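Local coordinates for Rubredoxin\:oxygen oxidoreductase (Desulfovibrio gigas, PDB 1E5D), which catalyses the four-electron reduction of dioxygen to two water molecules, using a diiron centre in a lactamase-like domain and FMN in a flavodoxin-like domain, at residues Q235-F238 with A239-Y243; A356-L359 with T360-F364; P377-A380 with D381-L385; K386-A389 with Q390-R394. All coordinates share one frame; numbering follows the deposited sequence.

Contact 1. Residues Q235-F238 with A239-Y243; sequences QCTF and AVQKY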
loop_
_atom_site.group_PDB
_atom_site.type_symbol
_atom_site.label_atom_id
_atom_site.label_comp_id
_atom_site.label_asym_id
_atom_site.label_seq_id
_atom_site.Cartn_x
_atom_site.Cartn_y
_atom_site.Cartn_z
ATOM N N GLN A 235 3.750 3.439 38.341
ATOM C CA GLN A 235 3.229 3.087 37.033
ATOM C C GLN A 235 2.748 4.326 36.298
ATOM O O GLN A 235 3.060 4.582 35.136
ATOM C CB GLN A 235 2.103 2.068 37.207
ATOM C CG GLN A 235 2.595 0.755 37.808
ATOM C CD GLN A 235 3.353 -0.064 36.779
ATOM O OE1 GLN A 235 4.578 -0.139 36.811
ATOM N NE2 GLN A 235 2.613 -0.670 35.859
ATOM N N CYS A 236 1.972 5.138 37.013
ATOM C CA CYS A 236 1.483 6.349 36.356
ATOM C C CYS A 236 2.629 7.266 35.979
ATOM O O CYS A 236 2.549 8.023 35.011
ATOM C CB CYS A 236 0.476 7.032 37.288
ATOM S SG CYS A 236 -1.002 5.997 37.498
ATOM N N THR A 237 3.716 7.199 36.748
ATOM C CA THR A 237 4.840 8.094 36.455
ATOM C C THR A 237 5.598 7.556 35.250
ATOM O O THR A 237 6.046 8.317 34.393
ATOM C CB THR A 237 5.764 8.273 37.667
ATOM O OG1 THR A 237 5.070 9.018 38.685
ATOM C CG2 THR A 237 6.993 9.095 37.301
ATOM N N PHE A 238 5.702 6.236 35.214
ATOM C CA PHE A 238 6.226 5.539 34.044
ATOM C C PHE A 238 5.504 6.005 32.781
ATOM O O PHE A 238 6.154 6.462 31.836
ATOM C CB PHE A 238 6.076 4.038 34.237
ATOM C CG PHE A 238 6.521 3.178 33.073
ATOM C CD1 PHE A 238 7.861 3.044 32.753
ATOM C CD2 PHE A 238 5.586 2.502 32.309
ATOM C CE1 PHE A 238 8.261 2.244 31.694
ATOM C CE2 PHE A 238 5.978 1.700 31.253
ATOM C CZ PHE A 238 7.319 1.566 30.941
ATOM N N ALA A 239 4.175 5.906 32.760
ATOM C CA ALA A 239 3.388 6.298 31.599
ATOM C C ALA A 239 3.743 7.699 31.110
ATOM O O ALA A 239 3.999 7.925 29.922
ATOM C CB ALA A 239 1.890 6.247 31.890
ATOM N N VAL A 240 3.744 8.651 32.039
ATOM C CA VAL A 240 3.978 10.048 31.696
ATOM C C VAL A 240 5.427 10.296 31.302
ATOM O O VAL A 240 5.691 11.082 30.394
ATOM C CB VAL A 240 3.607 10.975 32.871
ATOM C CG1 VAL A 240 4.140 12.377 32.627
ATOM C CG2 VAL A 240 2.105 10.975 33.060
ATOM N N GLN A 241 6.344 9.621 31.987
ATOM C CA GLN A 241 7.746 9.650 31.604
ATOM C C GLN A 241 7.877 9.365 30.108
ATOM O O GLN A 241 8.376 10.154 29.316
ATOM C CB GLN A 241 8.513 8.595 32.386
ATOM C CG GLN A 241 9.482 9.063 33.450
ATOM C CD GLN A 241 10.337 7.908 33.956
ATOM O OE1 GLN A 241 10.555 6.915 33.258
ATOM N NE2 GLN A 241 10.821 8.043 35.185
ATOM N N LYS A 242 7.380 8.186 29.757
ATOM C CA LYS A 242 7.411 7.638 28.412
ATOM C C LYS A 242 6.791 8.560 27.376
ATOM O O LYS A 242 7.395 8.768 26.325
ATOM C CB LYS A 242 6.699 6.276 28.441
ATOM C CG LYS A 242 7.644 5.195 28.968
ATOM C CD LYS A 242 8.577 4.737 27.851
ATOM C CE LYS A 242 9.991 4.526 28.361
ATOM N NZ LYS A 242 10.896 3.987 27.307
ATOM N N TYR A 243 5.612 9.110 27.663
ATOM C CA TYR A 243 4.964 9.980 26.685
ATOM C C TYR A 243 5.861 11.161 26.348
ATOM O O TYR A 243 5.969 11.560 25.190
ATOM C CB TYR A 243 3.590 10.467 27.179
ATOM C CG TYR A 243 2.509 9.646 26.503
ATOM C CD1 TYR A 243 2.654 8.259 26.504
ATOM C CD2 TYR A 243 1.404 10.203 25.888
ATOM C CE1 TYR A 243 1.706 7.455 25.906
ATOM C CE2 TYR A 243 0.455 9.391 25.284
ATOM C CZ TYR A 243 0.612 8.019 25.295
ATOM O OH TYR A 243 -0.320 7.191 24.700
#
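Lys242 lies across the aromatic ring of Phe238 one turn further along helix 233-248, an i, i+4 pair on an alpha-helix that packs against strand 221-224 in the diiron domain of lactamase fold. Backbone bonding comes first. Four consecutive i+4 hydrogen bonds join the segments, the straightest running from Lys242 N to Phe238 O at 3.0 Å with an N-H...O angle of 177°. Gln241 N meets Thr237 O at 2.8 Å, whereas Val240 N reaches Cys236 O at a longer 3.3 Å.

Apolar contacts follow the same spacing. Phe238 carries its CG anti to the backbone N (chi1 177°), which leans the ring toward the next turn and against Val183 and Met190 of helix 183-198. Ala239 touches Ile222 of strand 221-224 and Val240 touches Ile209 of helix 202-214, so the helix packs on the sheet and on two helices.

Polar side-chain ends find their partners beyond the pair. Thr237 OG1 bonds back to Ala233 O, Gln235 NE2 to Ser178 OG, and Lys242 NZ forms a salt bridge with Glu245. The aliphatic part of the same lysine makes a CH-pi contact over one face of the ring: CG sits 4.2 Å from the Phe238 centroid, 16° off the ring normal.

Contact 2. Residues A356-L359 with T360-F364; sequences AEWL and TGMGF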
loop_
_atom_site.group_PDB
_atom_site.type_symbol
_atom_site.label_atom_id
_atom_site.label_comp_id
_atom_site.label_asym_id
_atom_site.label_seq_id
_atom_site.Cartn_x
_atom_site.Cartn_y
_atom_site.Cartn_z
ATOM N N ALA A 356 14.331 11.121 -2.301
ATOM C CA ALA A 356 14.992 12.290 -1.731
ATOM C C ALA A 356 13.991 13.409 -1.484
ATOM O O ALA A 356 13.992 13.997 -0.407
ATOM C CB ALA A 356 16.122 12.781 -2.618
ATOM N N GLU A 357 13.131 13.695 -2.454
ATOM C CA GLU A 357 12.141 14.758 -2.258
ATOM C C GLU A 357 11.234 14.452 -1.071
ATOM O O GLU A 357 10.807 15.352 -0.344
ATOM C CB GLU A 357 11.299 14.945 -3.517
ATOM C CG GLU A 357 10.622 16.294 -3.654
ATOM C CD GLU A 357 10.710 16.858 -5.062
ATOM O OE1 GLU A 357 10.762 16.066 -6.028
ATOM O OE2 GLU A 357 10.728 18.101 -5.201
ATOM N N TRP A 358 10.939 13.167 -0.888
ATOM C CA TRP A 358 10.079 12.742 0.210
ATOM C C TRP A 358 10.782 12.984 1.548
ATOM O O TRP A 358 10.225 13.576 2.464
ATOM C CB TRP A 358 9.728 11.266 0.107
ATOM C CG TRP A 358 8.559 10.850 -0.709
ATOM C CD1 TRP A 358 8.579 10.416 -2.010
ATOM C CD2 TRP A 358 7.187 10.811 -0.295
ATOM N NE1 TRP A 358 7.303 10.115 -2.427
ATOM C CE2 TRP A 358 6.431 10.350 -1.394
ATOM C CE3 TRP A 358 6.520 11.123 0.896
ATOM C CZ2 TRP A 358 5.044 10.197 -1.327
ATOM C CZ3 TRP A 358 5.149 10.972 0.958
ATOM C CH2 TRP A 358 4.421 10.513 -0.150
ATOM N N LEU A 359 12.022 12.488 1.642
ATOM C CA LEU A 359 12.736 12.613 2.910
ATOM C C LEU A 359 12.934 14.079 3.275
ATOM O O LEU A 359 12.580 14.515 4.369
ATOM C CB LEU A 359 14.068 11.862 2.837
ATOM C CG LEU A 359 13.938 10.353 2.591
ATOM C CD1 LEU A 359 15.257 9.651 2.860
ATOM C CD2 LEU A 359 12.826 9.759 3.443
ATOM N N THR A 360 13.491 14.831 2.340
ATOM C CA THR A 360 13.687 16.267 2.517
ATOM C C THR A 360 12.381 16.952 2.883
ATOM O O THR A 360 12.311 17.809 3.762
ATOM C CB THR A 360 14.281 16.896 1.245
ATOM O OG1 THR A 360 15.592 16.352 1.018
ATOM C CG2 THR A 360 14.455 18.394 1.425
ATOM N N GLY A 361 11.284 16.588 2.221
ATOM C CA GLY A 361 10.015 17.222 2.544
ATOM C C GLY A 361 9.552 16.917 3.952
ATOM O O GLY A 361 8.692 17.610 4.496
ATOM N N MET A 362 10.102 15.881 4.574
ATOM C CA MET A 362 9.682 15.518 5.923
ATOM C C MET A 362 10.599 16.181 6.951
ATOM O O MET A 362 10.426 15.993 8.149
ATOM C CB MET A 362 9.710 14.013 6.143
ATOM C CG MET A 362 8.562 13.246 5.512
ATOM S SD MET A 362 8.745 11.463 5.717
ATOM C CE MET A 362 9.038 10.962 4.020
ATOM N N GLY A 363 11.549 16.935 6.407
ATOM C CA GLY A 363 12.504 17.671 7.206
ATOM C C GLY A 363 13.666 16.814 7.652
ATOM O O GLY A 363 14.382 17.133 8.598
ATOM N N PHE A 364 13.854 15.699 6.961
ATOM C CA PHE A 364 14.941 14.786 7.297
ATOM C C PHE A 364 16.284 15.350 6.854
ATOM O O PHE A 364 16.355 16.048 5.845
ATOM C CB PHE A 364 14.694 13.421 6.644
ATOM C CG PHE A 364 13.604 12.606 7.327
ATOM C CD1 PHE A 364 12.652 13.213 8.126
ATOM C CD2 PHE A 364 13.545 11.233 7.164
ATOM C CE1 PHE A 364 11.667 12.478 8.751
ATOM C CE2 PHE A 364 12.560 10.491 7.782
ATOM C CZ PHE A 364 11.616 11.108 8.579
#
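Met362 folds its methyl back over the last turn of helix 350-361, where CE lies 4.0 Å from Trp358 CB and equally near Leu359 CD2. The bend at its third torsion (chi3 -112°) turns CE toward both residues. Leu359 CD2 also meets Phe364 CD2 at 4.1 Å, so one leucine branch touches the side chains on both sides of Gly363.

The backbone brings these groups together. Leu359 O accepts from Met362 N at 2.8 Å and from Phe364 N at 3.1 Å, the two donors arriving from opposite faces of the carbonyl plane. Gly363 leaves helical geometry with a positive phi (83°), and its N bonds Thr360 O at 2.9 Å; with Phe364 N on Leu359 O this makes a Schellman motif. A turn earlier, Ala356 O takes Thr360 N at 2.9 Å and, weakly, Thr360 OG1.

Further out, Trp358 and Met362 pack on Leu326 of helix 320-331, while Leu359 and Phe364 reach Val309 and Val307 of strand 306-310. The motif ends the helix of a beta-alpha-beta unit between strands 338-345 and 371-374. Two N-H groups at the helix end are thereby satisfied by a single carbonyl, and the chain leaves with its apolar side chains still turned to the sheet and the neighbouring helix.

Contact 3. Residues P377-A380 with D381-L385; sequences PTHA and DYEQL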
loop_
_atom_site.group_PDB
_atom_site.type_symbol
_atom_site.label_atom_id
_atom_site.label_comp_id
_atom_site.label_asym_id
_atom_site.label_seq_id
_atom_site.Cartn_x
_atom_site.Cartn_y
_atom_site.Cartn_z
ATOM N N PRO A 377 23.716 -4.333 -9.369
ATOM C CA PRO A 377 24.853 -3.643 -8.770
ATOM C C PRO A 377 26.130 -4.481 -8.843
ATOM O O PRO A 377 26.068 -5.701 -8.961
ATOM C CB PRO A 377 24.430 -3.441 -7.313
ATOM C CG PRO A 377 23.301 -4.380 -7.071
ATOM C CD PRO A 377 22.681 -4.713 -8.394
ATOM N N THR A 378 27.258 -3.800 -8.761
ATOM C CA THR A 378 28.600 -4.342 -8.752
ATOM C C THR A 378 29.321 -4.020 -7.444
ATOM O O THR A 378 28.803 -3.258 -6.622
ATOM C CB THR A 378 29.432 -3.754 -9.907
ATOM O OG1 THR A 378 29.683 -2.365 -9.639
ATOM C CG2 THR A 378 28.659 -3.815 -11.213
ATOM N N HIS A 379 30.507 -4.595 -7.266
ATOM C CA HIS A 379 31.321 -4.301 -6.087
ATOM C C HIS A 379 31.472 -2.793 -5.924
ATOM O O HIS A 379 31.409 -2.229 -4.834
ATOM C CB HIS A 379 32.694 -4.957 -6.183
ATOM C CG HIS A 379 33.861 -4.081 -5.841
ATOM N ND1 HIS A 379 34.403 -3.178 -6.733
ATOM C CD2 HIS A 379 34.590 -3.959 -4.708
ATOM C CE1 HIS A 379 35.414 -2.544 -6.165
ATOM N NE2 HIS A 379 35.551 -3.001 -4.931
ATOM N N ALA A 380 31.687 -2.137 -7.064
ATOM C CA ALA A 380 31.840 -0.687 -7.004
ATOM C C ALA A 380 30.600 -0.052 -6.396
ATOM O O ALA A 380 30.678 0.798 -5.508
ATOM C CB ALA A 380 32.121 -0.148 -8.395
ATOM N N ASP A 381 29.432 -0.475 -6.882
ATOM C CA ASP A 381 28.191 0.052 -6.304
ATOM C C ASP A 381 28.152 -0.255 -4.813
ATOM O O ASP A 381 27.741 0.560 -3.993
ATOM C CB ASP A 381 26.971 -0.534 -7.006
ATOM C CG ASP A 381 27.073 -0.364 -8.513
ATOM O OD1 ASP A 381 27.306 0.789 -8.940
ATOM O OD2 ASP A 381 26.933 -1.368 -9.239
ATOM N N TYR A 382 28.619 -1.466 -4.490
ATOM C CA TYR A 382 28.687 -1.844 -3.079
ATOM C C TYR A 382 29.567 -0.867 -2.317
ATOM O O TYR A 382 29.230 -0.497 -1.199
ATOM C CB TYR A 382 29.185 -3.285 -2.942
ATOM C CG TYR A 382 28.134 -4.249 -3.460
ATOM C CD1 TYR A 382 26.800 -3.847 -3.491
ATOM C CD2 TYR A 382 28.445 -5.518 -3.908
ATOM C CE1 TYR A 382 25.807 -4.689 -3.952
ATOM C CE2 TYR A 382 27.458 -6.368 -4.373
ATOM C CZ TYR A 382 26.144 -5.949 -4.392
ATOM O OH TYR A 382 25.160 -6.794 -4.855
ATOM N N GLU A 383 30.668 -0.457 -2.935
ATOM C CA GLU A 383 31.580 0.499 -2.324
ATOM C C GLU A 383 30.840 1.802 -2.064
ATOM O O GLU A 383 30.940 2.402 -0.995
ATOM C CB GLU A 383 32.798 0.762 -3.208
ATOM C CG GLU A 383 33.920 -0.255 -3.029
ATOM C CD GLU A 383 34.012 -0.725 -1.587
ATOM O OE1 GLU A 383 34.352 0.109 -0.722
ATOM O OE2 GLU A 383 33.734 -1.917 -1.337
ATOM N N GLN A 384 30.077 2.227 -3.075
ATOM C CA GLN A 384 29.301 3.456 -2.891
ATOM C C GLN A 384 28.379 3.359 -1.683
ATOM O O GLN A 384 28.261 4.282 -0.872
ATOM C CB GLN A 384 28.487 3.731 -4.146
ATOM C CG GLN A 384 29.269 4.380 -5.274
ATOM C CD GLN A 384 28.355 5.320 -6.050
ATOM O OE1 GLN A 384 27.459 4.883 -6.773
ATOM N NE2 GLN A 384 28.590 6.615 -5.876
ATOM N N LEU A 385 27.700 2.217 -1.544
ATOM C CA LEU A 385 26.728 2.133 -0.452
ATOM C C LEU A 385 27.405 2.162 0.907
ATOM O O LEU A 385 26.938 2.899 1.785
ATOM C CB LEU A 385 25.863 0.882 -0.661
ATOM C CG LEU A 385 24.892 1.034 -1.843
ATOM C CD1 LEU A 385 24.584 -0.302 -2.484
ATOM C CD2 LEU A 385 23.623 1.732 -1.374
#
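Asp381 OD2 reaches back to Thr378, the N-cap residue of helix 379-400, and accepts from two of its groups. The bond from Thr378 N is modelled at 2.5 Å, a length not to be taken literally at this resolution; this is the N3-to-N-cap half of a capping box. The bond from Thr378 OG1 is weak at 3.0 Å. Asp381 turns its CG beside its own backbone N (chi1 -52°), which swings the carboxylate toward the start of the helix. Thr378 OG1 stands between its own backbone N and carbonyl carbon (chi1 69°), facing the same oxygen. A carboxylate here would probably be stabilised by the positive end of the helix dipole.

Backbone bonds then open the helix, Tyr382 N to Thr378 O at 2.8 Å and Glu383 N to His379 O at 2.7 Å. This is the last helix of the flavodoxin-like domain, and it follows edge strand 371-374 after a short link; Val373 of that strand touches Asp381.

The apolar contact is Pro377 CB against Tyr382 CE1 at 3.8 Å; separately, Pro377 CG lies beside the hydroxyl oxygen. One face of the phenol ring receives Thr378 O, which stands 3.4 Å above the plane toward the rim. Beyond these residues, Pro377 rests on Ser265 and Tyr382 on Lys268 and Val272, all of helix 265-279, while Thr378 packs on His115 of the second subunit.

Contact 4. Residues K386-A389 with Q390-R394; sequences KTMA and QTIAR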
loop_
_atom_site.group_PDB
_atom_site.type_symbol
_atom_site.label_atom_id
_atom_site.label_comp_id
_atom_site.label_asym_id
_atom_site.label_seq_id
_atom_site.Cartn_x
_atom_site.Cartn_y
_atom_site.Cartn_z
ATOM N N LYS A 386 28.478 1.397 1.084
ATOM C CA LYS A 386 29.227 1.391 2.342
ATOM C C LYS A 386 29.660 2.806 2.714
ATOM O O LYS A 386 29.615 3.268 3.853
ATOM C CB LYS A 386 30.436 0.473 2.234
ATOM C CG LYS A 386 31.589 0.833 3.152
ATOM C CD LYS A 386 32.934 0.585 2.483
ATOM C CE LYS A 386 34.085 1.151 3.303
ATOM N NZ LYS A 386 34.635 2.400 2.704
ATOM N N THR A 387 30.090 3.522 1.680
ATOM C CA THR A 387 30.419 4.929 1.824
ATOM C C THR A 387 29.188 5.700 2.280
ATOM O O THR A 387 29.248 6.495 3.220
ATOM C CB THR A 387 30.930 5.521 0.496
ATOM O OG1 THR A 387 32.236 5.004 0.215
ATOM C CG2 THR A 387 31.065 7.031 0.579
ATOM N N MET A 388 28.061 5.453 1.613
ATOM C CA MET A 388 26.812 6.111 1.999
ATOM C C MET A 388 26.473 5.831 3.459
ATOM O O MET A 388 26.195 6.753 4.227
ATOM C CB MET A 388 25.671 5.658 1.090
ATOM C CG MET A 388 24.448 6.553 1.146
ATOM S SD MET A 388 22.964 5.761 0.481
ATOM C CE MET A 388 21.854 7.173 0.434
ATOM N N ALA A 389 26.515 4.559 3.836
ATOM C CA ALA A 389 26.295 4.112 5.200
ATOM C C ALA A 389 27.247 4.789 6.180
ATOM O O ALA A 389 26.876 5.112 7.308
ATOM C CB ALA A 389 26.469 2.602 5.298
ATOM N N GLN A 390 28.487 5.000 5.746
ATOM C CA GLN A 390 29.470 5.640 6.619
ATOM C C GLN A 390 29.174 7.118 6.808
ATOM O O GLN A 390 29.269 7.637 7.924
ATOM C CB GLN A 390 30.876 5.435 6.056
ATOM C CG GLN A 390 31.530 4.204 6.680
ATOM C CD GLN A 390 32.743 3.756 5.896
ATOM O OE1 GLN A 390 33.239 4.488 5.042
ATOM N NE2 GLN A 390 33.209 2.552 6.194
ATOM N N THR A 391 28.801 7.809 5.737
ATOM C CA THR A 391 28.423 9.212 5.880
ATOM C C THR A 391 27.274 9.390 6.862
ATOM O O THR A 391 27.351 10.133 7.844
ATOM C CB THR A 391 28.023 9.790 4.513
ATOM O OG1 THR A 391 29.148 9.654 3.631
ATOM C CG2 THR A 391 27.689 11.270 4.601
ATOM N N ILE A 392 26.172 8.689 6.595
ATOM C CA ILE A 392 25.003 8.819 7.467
ATOM C C ILE A 392 25.343 8.433 8.899
ATOM O O ILE A 392 25.035 9.156 9.854
ATOM C CB ILE A 392 23.831 7.979 6.926
ATOM C CG1 ILE A 392 23.219 8.550 5.645
ATOM C CG2 ILE A 392 22.773 7.787 7.998
ATOM C CD1 ILE A 392 22.494 7.545 4.780
ATOM N N ALA A 393 26.002 7.289 9.102
ATOM C CA ALA A 393 26.337 6.918 10.476
ATOM C C ALA A 393 27.215 7.969 11.142
ATOM O O ALA A 393 27.081 8.228 12.337
ATOM C CB ALA A 393 27.035 5.574 10.516
ATOM N N ARG A 394 28.118 8.571 10.371
ATOM C CA ARG A 394 29.003 9.569 10.969
ATOM C C ARG A 394 28.133 10.689 11.525
ATOM O O ARG A 394 28.268 11.129 12.659
ATOM C CB ARG A 394 29.999 10.130 9.965
ATOM C CG ARG A 394 31.455 10.012 10.377
ATOM C CD ARG A 394 32.307 9.366 9.297
ATOM N NE ARG A 394 32.718 8.008 9.643
ATOM C CZ ARG A 394 33.643 7.311 8.996
ATOM N NH1 ARG A 394 34.267 7.845 7.953
ATOM N NH2 ARG A 394 33.953 6.079 9.380
#
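Gln390 extends back along helix 379-400 to Lys386, an i, i+4 pair on the C-terminal helix of the flavodoxin-like domain. Its CB lies 3.3 Å from Lys386 O, the carbonyl to which Gln390 N donates at 2.8 Å, and CG keeps close to the same oxygen at 3.5 Å. Beyond CG the chain is extended (chi2 165°), which carries CD on to the aliphatic end of the lysine. At the tip the amide divides its contacts: OE1 accepts a weak bond from Lys386 NZ at 3.4 Å, and NE2 lies 3.3 Å from Lys386 CE. NE2 also donates weakly to Glu280, so the amide lies between an ammonium and a carboxylate, weakly bonded to each, its oxygen turned to the one and its nitrogen to the other.

On the buried side Met388 CG touches Ile392 CD1 at 4.2 Å. Ile392 continues to Ala306 and Ile308 of strand 306-310 and, with Ala389, packs on Phe277 of helix 265-279, joining this helix to the parallel sheet. Thr387 O is gripped twice by Thr391, through N at 2.9 Å and through OG1 at 3.2 Å, the hydroxyl standing about 40° out of the carbonyl plane.

In the fold
Contacts 3 and 4 are successive stretches of helix 379-400, their centres about 13 Å apart, and Thr387 OG1 ties them by a bond to Glu383 O. Contact 2 ends helix 350-361 of the same flavodoxin-like domain; its centre is about 18 Å from that of contact 4, their nearest atoms about 7 Å apart. Both reach strand 306-310, contact 2 at Val307 and Val309, contact 4 at Ala306 and Ile308. Contact 1 belongs to the diiron domain, with its centre about 46 Å from that of contact 3. None lies at the diiron site; in contact 3 the Pro377 side chain lies about 7 Å from a bound FMN.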